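Local coordinates for protein putative translation initiation inhibitor (Salmonella typhimurium, PDB 3GTZ) that is of unknown function but belongs to the RutC (YjgF-like) family and may inhibit translation initiation, at residues Q55-S58 with K59-L63. Residues are numbered along the deposited sequence; the frame is centred on the assembly and turned at random.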
loop_
_atom_site.group_PDB
_atom_site.type_symbol
_atom_site.label_atom_id
_atom_site.label_comp_id
_atom_site.label_asym_id
_atom_site.label_seq_id
_atom_site.Cartn_x
_atom_site.Cartn_y
_atom_site.Cartn_z
ATOM N N GLN A 55 21.637 4.664 2.278
ATOM C CA GLN A 55 21.308 5.496 1.117
ATOM C C GLN A 55 21.392 7.001 1.401
ATOM O O GLN A 55 20.950 7.841 0.595
ATOM C CB GLN A 55 19.881 5.163 0.622
ATOM C CG GLN A 55 19.708 3.731 0.158
ATOM C CD GLN A 55 20.837 3.308 -0.766
ATOM O OE1 GLN A 55 21.216 4.044 -1.669
ATOM N NE2 GLN A 55 21.376 2.144 -0.537
ATOM N N GLY A 56 21.923 7.355 2.558
ATOM C CA GLY A 56 22.019 8.756 2.911
ATOM C C GLY A 56 20.719 9.360 3.398
ATOM O O GLY A 56 20.670 10.567 3.597
ATOM N N SER A 57 19.666 8.553 3.608
ATOM C CA SER A 57 18.414 9.093 4.166
ATOM C C SER A 57 18.385 8.803 5.645
ATOM O O SER A 57 19.389 8.404 6.194
ATOM C CB SER A 57 17.209 8.491 3.457
ATOM O OG SER A 57 16.024 9.148 3.833
ATOM N N SER A 58 17.250 9.009 6.308
ATOM C CA SER A 58 17.161 8.710 7.746
ATOM C C SER A 58 15.682 8.472 8.158
ATOM O O SER A 58 14.815 8.587 7.320
ATOM C CB SER A 58 17.848 9.830 8.557
ATOM O OG SER A 58 16.953 10.896 8.824
ATOM N N LYS A 59 15.409 8.134 9.412
ATOM C CA LYS A 59 14.023 7.886 9.849
ATOM C C LYS A 59 13.176 9.123 9.974
ATOM O O LYS A 59 11.944 9.033 10.064
ATOM C CB LYS A 59 13.945 7.113 11.170
ATOM C CG LYS A 59 14.667 7.730 12.356
ATOM C CD LYS A 59 14.495 6.857 13.567
ATOM C CE LYS A 59 15.386 7.230 14.701
ATOM N NZ LYS A 59 14.843 6.539 15.922
ATOM N N SER A 60 13.816 10.280 9.982
ATOM C CA SER A 60 13.096 11.541 9.959
ATOM C C SER A 60 12.527 11.774 8.608
ATOM O O SER A 60 11.784 12.720 8.478
ATOM C CB SER A 60 13.994 12.773 10.220
ATOM O OG SER A 60 15.205 12.418 10.801
ATOM N N ARG A 61 12.945 10.992 7.602
ATOM C CA ARG A 61 12.568 11.247 6.221
ATOM C C ARG A 61 11.558 10.237 5.707
ATOM O O ARG A 61 11.320 10.161 4.520
ATOM C CB ARG A 61 13.791 11.261 5.318
ATOM C CG ARG A 61 14.937 12.246 5.750
ATOM C CD ARG A 61 14.953 13.545 4.976
ATOM N NE ARG A 61 15.234 13.309 3.563
ATOM C CZ ARG A 61 14.872 14.110 2.558
ATOM N NH1 ARG A 61 14.206 15.226 2.786
ATOM N NH2 ARG A 61 15.174 13.786 1.309
ATOM N N ILE A 62 10.936 9.475 6.596
ATOM C CA ILE A 62 9.996 8.468 6.167
ATOM C C ILE A 62 8.684 9.184 5.932
ATOM O O ILE A 62 8.283 10.021 6.733
ATOM C CB ILE A 62 9.797 7.377 7.218
ATOM C CG1 ILE A 62 11.081 6.580 7.425
ATOM C CG2 ILE A 62 8.635 6.457 6.838
ATOM C CD1 ILE A 62 11.057 5.700 8.669
ATOM N N LEU A 63 7.997 8.824 4.854
ATOM C CA LEU A 63 6.784 9.512 4.443
ATOM C C LEU A 63 5.531 8.794 4.900
ATOM O O LEU A 63 4.641 9.411 5.453
ATOM C CB LEU A 63 6.774 9.666 2.933
ATOM C CG LEU A 63 7.999 10.349 2.339
ATOM C CD1 LEU A 63 7.993 10.179 0.822
ATOM C CD2 LEU A 63 7.964 11.803 2.728
#
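The guanidinium of R61 has the hydroxyl of S57 at its edge, near the plane of the group, with S57 OG 4.2 Å from R61 NE. Closer contact is made by the aliphatic root of the arginine: R61 CB lies 3.4 Å from S57 OG, and R61 CG lies 3.9 Å from S58 OG. With CG set beside its own backbone N (chi1 -54°) and the chain bent at chi2 and chi3, R61 curls alongside the two serines. S57 OG is itself hydrogen-bonded to the carbonyl of A115, so this short polar side chain suits a buried place next to strand 108-115. Beyond it, K59 to S60 form the corner of a type I beta turn, closed by R61 N donating to S58 O at 3.1 Å, from above the carbonyl plane and with a fairly straight N-H (155°). The turn links helix 37-54, which ends in a Schellman motif, to strand 62-69 of the YjgF-like fold. At its positive phi, G56 suits the C-prime place of that motif. The turn brings S60 back over S58, and S58 OG, set between its backbone N and carbonyl carbon (chi1 87°), meets S60 OG in a 3.0 Å hydrogen bond; either may donate. K59 NZ is hydrogen-bonded to W85 O, with a cation-pi contact to the same residue, while branched, apolar I62, first in its strand, is buried against L52 and I112.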